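Local coordinates for protein fasciclin-1 (Drosophila melanogaster, PDB 1O70) that acts as a neural cell adhesion molecule, represented here by its third and fourth FAS1 domains, one next to the other in a single chain, at residues M32-A37 with N71-I76; T243-V248 with G275-I280. All coordinates share one frame; numbering follows the deposited sequence.

Contact 1 (M32-A37 with N71-I76); sequences MDNGGA and NKMRQI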
# COMPACT_ATOMS: atom_id res chain seq x y z
N MET A 32 -17.85 -9.79 16.43
CA MET A 32 -19.09 -10.50 16.69
C MET A 32 -20.04 -10.41 15.48
O MET A 32 -20.57 -11.43 15.04
CB MET A 32 -19.77 -9.94 17.95
CG MET A 32 -19.03 -10.30 19.23
SD MET A 32 -19.61 -9.42 20.70
CE MET A 32 -20.93 -10.49 21.21
N ASP A 33 -20.22 -9.20 14.95
CA ASP A 33 -21.08 -8.99 13.80
C ASP A 33 -20.66 -9.77 12.56
O ASP A 33 -21.49 -10.08 11.71
CB ASP A 33 -21.13 -7.50 13.41
CG ASP A 33 -21.60 -6.60 14.54
OD1 ASP A 33 -22.66 -6.89 15.14
OD2 ASP A 33 -20.91 -5.60 14.82
N ASN A 34 -19.37 -10.09 12.44
CA ASN A 34 -18.92 -10.78 11.24
C ASN A 34 -18.31 -12.17 11.34
O ASN A 34 -17.22 -12.41 10.81
CB ASN A 34 -17.96 -9.88 10.47
CG ASN A 34 -18.55 -8.51 10.19
OD1 ASN A 34 -18.59 -7.64 11.07
ND2 ASN A 34 -19.06 -8.32 8.97
N GLY A 35 -19.01 -13.08 12.00
CA GLY A 35 -18.50 -14.44 12.09
C GLY A 35 -18.10 -14.92 13.46
O GLY A 35 -18.84 -15.65 14.13
N GLY A 36 -16.91 -14.51 13.89
CA GLY A 36 -16.39 -14.92 15.18
C GLY A 36 -15.17 -15.77 14.89
O GLY A 36 -14.36 -16.04 15.78
N ALA A 37 -15.04 -16.18 13.63
CA ALA A 37 -13.92 -17.00 13.18
C ALA A 37 -12.62 -16.26 13.47
O ALA A 37 -11.58 -16.85 13.73
CB ALA A 37 -14.04 -17.27 11.68
N ASN A 71 -17.84 -10.99 4.61
CA ASN A 71 -16.64 -11.61 4.07
C ASN A 71 -15.47 -10.64 3.99
O ASN A 71 -14.31 -11.01 4.20
CB ASN A 71 -16.93 -12.19 2.68
CG ASN A 71 -15.79 -13.02 2.15
OD1 ASN A 71 -14.69 -12.51 1.91
ND2 ASN A 71 -16.04 -14.31 1.97
N LYS A 72 -15.79 -9.38 3.69
CA LYS A 72 -14.78 -8.33 3.59
C LYS A 72 -14.36 -7.85 4.98
O LYS A 72 -13.18 -7.67 5.26
CB LYS A 72 -15.31 -7.16 2.77
CG LYS A 72 -15.44 -7.47 1.29
CD LYS A 72 -15.92 -6.27 0.48
CE LYS A 72 -15.98 -6.62 -1.00
NZ LYS A 72 -16.44 -5.47 -1.83
N MET A 73 -15.35 -7.65 5.85
CA MET A 73 -15.07 -7.21 7.20
C MET A 73 -14.03 -8.11 7.86
O MET A 73 -13.17 -7.64 8.60
CB MET A 73 -16.35 -7.21 8.02
CG MET A 73 -17.14 -5.92 7.91
SD MET A 73 -16.12 -4.53 8.45
CE MET A 73 -15.95 -3.67 6.89
N ARG A 74 -14.13 -9.41 7.58
CA ARG A 74 -13.22 -10.39 8.13
C ARG A 74 -11.81 -10.13 7.59
O ARG A 74 -10.82 -10.23 8.32
CB ARG A 74 -13.68 -11.80 7.75
CG ARG A 74 -13.02 -12.93 8.54
CD ARG A 74 -13.76 -14.25 8.34
NE ARG A 74 -15.21 -14.06 8.49
CZ ARG A 74 -16.09 -14.14 7.49
NH1 ARG A 74 -15.67 -14.40 6.26
NH2 ARG A 74 -17.38 -13.93 7.72
N GLN A 75 -11.72 -9.78 6.31
CA GLN A 75 -10.42 -9.50 5.71
C GLN A 75 -9.84 -8.22 6.30
O GLN A 75 -8.64 -8.13 6.54
CB GLN A 75 -10.55 -9.34 4.21
CG GLN A 75 -10.90 -10.60 3.49
CD GLN A 75 -10.83 -10.42 1.99
OE1 GLN A 75 -9.75 -10.21 1.42
NE2 GLN A 75 -11.98 -10.48 1.34
N ILE A 76 -10.71 -7.25 6.53
CA ILE A 76 -10.30 -5.99 7.11
C ILE A 76 -9.84 -6.24 8.54
O ILE A 76 -8.76 -5.81 8.94
CB ILE A 76 -11.45 -4.99 7.08
CG1 ILE A 76 -11.72 -4.60 5.62
CG2 ILE A 76 -11.14 -3.79 7.96
CD1 ILE A 76 -12.81 -3.58 5.42
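The guanidinium of Arg74 meets the backbone O of Asn34 edge-on, near its own plane, with two neighbouring N-H groups converging on that one acceptor. Both bonds are weak: Arg74 NE lies 3.5 Å from Asn34 O, and Arg74 NH2 lies 3.4 Å from Asn34 O with an N-H...O angle of 146°. The Arg74 chain starts with CG opposite the backbone N (chi1 -166°) and folds back at chi3 (-46°), a bend that swings NE and NH2 round to the carbonyl. Next to this, the Asn34 side chain lies obliquely across the base of Met73, with Asn34 CG 3.4 Å from Met73 CB and 3.7 Å from Met73 CG. In the third FAS1 domain this joins the turn just after helix 21-33 to the flank of helix 70-79, the backbones coming nearest at Asn34 CA and Arg74 CA, 6.5 Å apart. Asn34 is the first residue after helix 21-33 to leave helical geometry; Gly35 and Gly36 follow with positive phi, and Gly36 is the N-cap of helix 37-43. Further out, the bent end of Met73 turns away from Asn34 while its side chain packs on Ile63, Val66 and Leu67.

Contact 2 (T243-V248 with G275-I280); sequences TMKDLV and GRYVII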
# COMPACT_ATOMS: atom_id res chain seq x y z
N THR A 243 -6.05 -6.06 -9.17
CA THR A 243 -5.26 -6.39 -8.00
C THR A 243 -4.12 -7.23 -8.53
O THR A 243 -4.21 -7.81 -9.62
CB THR A 243 -6.04 -7.20 -6.94
OG1 THR A 243 -6.38 -8.50 -7.47
CG2 THR A 243 -7.31 -6.48 -6.54
N MET A 244 -3.04 -7.30 -7.76
CA MET A 244 -1.90 -8.06 -8.19
C MET A 244 -2.36 -9.51 -8.43
O MET A 244 -1.86 -10.19 -9.32
CB MET A 244 -0.79 -7.96 -7.14
CG MET A 244 0.61 -8.13 -7.68
SD MET A 244 1.02 -7.16 -9.12
CE MET A 244 1.51 -5.64 -8.44
N LYS A 245 -3.35 -9.95 -7.66
CA LYS A 245 -3.88 -11.31 -7.79
C LYS A 245 -4.64 -11.46 -9.10
O LYS A 245 -4.79 -12.56 -9.62
CB LYS A 245 -4.79 -11.65 -6.62
CG LYS A 245 -4.84 -13.12 -6.27
CD LYS A 245 -5.66 -13.34 -5.01
CE LYS A 245 -5.71 -14.82 -4.64
NZ LYS A 245 -6.65 -15.08 -3.50
N ASP A 246 -5.14 -10.34 -9.64
CA ASP A 246 -5.86 -10.39 -10.91
C ASP A 246 -4.85 -10.56 -12.03
O ASP A 246 -5.01 -11.42 -12.89
CB ASP A 246 -6.65 -9.10 -11.17
CG ASP A 246 -7.83 -8.92 -10.22
OD1 ASP A 246 -8.35 -9.93 -9.68
OD2 ASP A 246 -8.25 -7.76 -10.03
N LEU A 247 -3.80 -9.75 -12.00
CA LEU A 247 -2.77 -9.80 -13.03
C LEU A 247 -2.17 -11.20 -13.11
O LEU A 247 -1.85 -11.68 -14.20
CB LEU A 247 -1.68 -8.78 -12.72
CG LEU A 247 -2.21 -7.36 -12.47
CD1 LEU A 247 -1.05 -6.44 -12.12
CD2 LEU A 247 -2.95 -6.86 -13.70
N VAL A 248 -2.02 -11.86 -11.96
CA VAL A 248 -1.47 -13.21 -11.92
C VAL A 248 -2.41 -14.18 -12.63
O VAL A 248 -1.98 -14.96 -13.48
CB VAL A 248 -1.25 -13.68 -10.46
CG1 VAL A 248 -0.85 -15.15 -10.43
CG2 VAL A 248 -0.18 -12.84 -9.80
N GLY A 275 6.34 -15.70 -2.15
CA GLY A 275 5.47 -14.77 -1.45
C GLY A 275 5.27 -13.41 -2.08
O GLY A 275 4.23 -12.77 -1.88
N ARG A 276 6.26 -12.95 -2.83
CA ARG A 276 6.18 -11.64 -3.48
C ARG A 276 5.65 -11.81 -4.90
O ARG A 276 5.60 -12.93 -5.43
CB ARG A 276 7.57 -11.00 -3.54
CG ARG A 276 8.35 -11.42 -4.76
CD ARG A 276 9.83 -11.14 -4.65
NE ARG A 276 10.53 -11.77 -5.78
CZ ARG A 276 11.82 -12.08 -5.78
NH1 ARG A 276 12.57 -11.83 -4.71
NH2 ARG A 276 12.36 -12.65 -6.86
N TYR A 277 5.23 -10.71 -5.51
CA TYR A 277 4.75 -10.71 -6.89
C TYR A 277 5.85 -10.11 -7.75
O TYR A 277 6.55 -9.21 -7.29
CB TYR A 277 3.47 -9.88 -7.04
CG TYR A 277 2.26 -10.46 -6.36
CD1 TYR A 277 1.96 -10.16 -5.04
CD2 TYR A 277 1.42 -11.34 -7.05
CE1 TYR A 277 0.84 -10.71 -4.41
CE2 TYR A 277 0.31 -11.89 -6.43
CZ TYR A 277 0.02 -11.58 -5.12
OH TYR A 277 -1.08 -12.15 -4.50
N VAL A 278 6.01 -10.60 -8.97
CA VAL A 278 7.05 -10.07 -9.86
C VAL A 278 6.45 -9.64 -11.20
O VAL A 278 5.54 -10.27 -11.74
CB VAL A 278 8.15 -11.11 -10.17
CG1 VAL A 278 9.39 -10.42 -10.70
CG2 VAL A 278 8.48 -11.90 -8.93
N ILE A 279 6.99 -8.55 -11.74
CA ILE A 279 6.53 -8.02 -13.01
C ILE A 279 7.59 -8.20 -14.09
O ILE A 279 8.75 -7.80 -13.93
CB ILE A 279 6.19 -6.51 -12.91
CG1 ILE A 279 4.88 -6.34 -12.13
CG2 ILE A 279 6.10 -5.90 -14.29
CD1 ILE A 279 4.48 -4.91 -11.90
N ILE A 280 7.17 -8.80 -15.19
CA ILE A 280 8.05 -9.03 -16.31
C ILE A 280 7.57 -8.10 -17.41
O ILE A 280 6.48 -8.27 -17.96
CB ILE A 280 7.98 -10.50 -16.75
CG1 ILE A 280 8.50 -11.38 -15.59
CG2 ILE A 280 8.80 -10.72 -18.02
CD1 ILE A 280 8.24 -12.85 -15.76
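Met244, Lys245 and Val248 of the helix all meet one residue of the strand, Tyr277. Thr243, the N-cap, forms a capping box with Asp246: Thr243 N bonds to Asp246 OD2 at 2.9 Å and 175°, whereas the return bond from Asp246 N to Thr243 OG1, 3.1 Å, is weak. Met244, whose N bonds to Asp292 OD1, lies over one face of the Tyr277 ring; as modelled, its CG is too close to the ring for a CH-pi distance to carry weight. Bends at chi2 and chi3 of Met244 carry SD to 5.1 Å from the Tyr277 ring centroid, an oblique Met-aromatic contact. This is helix 244-253 lying on the seven-stranded mixed sheet of the fourth FAS1 domain; the axes of 244-248 and 276-280 approach to 9.8 Å at 56°. Lys245 only grazes the ring's hydroxyl end, CG 4.3 Å from Tyr277 OH, and also touches Asn108. On the sheet side of the helix, Leu247 touches Val270 of strand 265-273, as does Val248. One turn after Met244, Val248 comes at the ring edge, in plane, CG2 standing 3.5 Å from both Tyr277 CD2 and Tyr277 CE2. Tyr277 is itself paired through backbone hydrogen bonds with Val288 of strand 284-295.

How the contacts relate
The two contacts lie in successive FAS1 domains and share no helix or strand; their centres are 26 Å apart and their nearest atoms about 8 Å, without touching. Contact 1 joins the turn after one helix to another helix, a buried contact, its centre about 21 Å from that of the chain. Contact 2, partly buried, sets a helix on a sheet, about 14 Å from the chain centre. The chemistry differs too: cross-segment hydrogen bonds, both weak, to a backbone carbonyl in contact 1, none in contact 2, where apolar and aromatic contacts do the work. Each pairs two buried residues with a more accessible one, Arg74 or Tyr277, and contact 2 adds the exposed Lys245 at its margin.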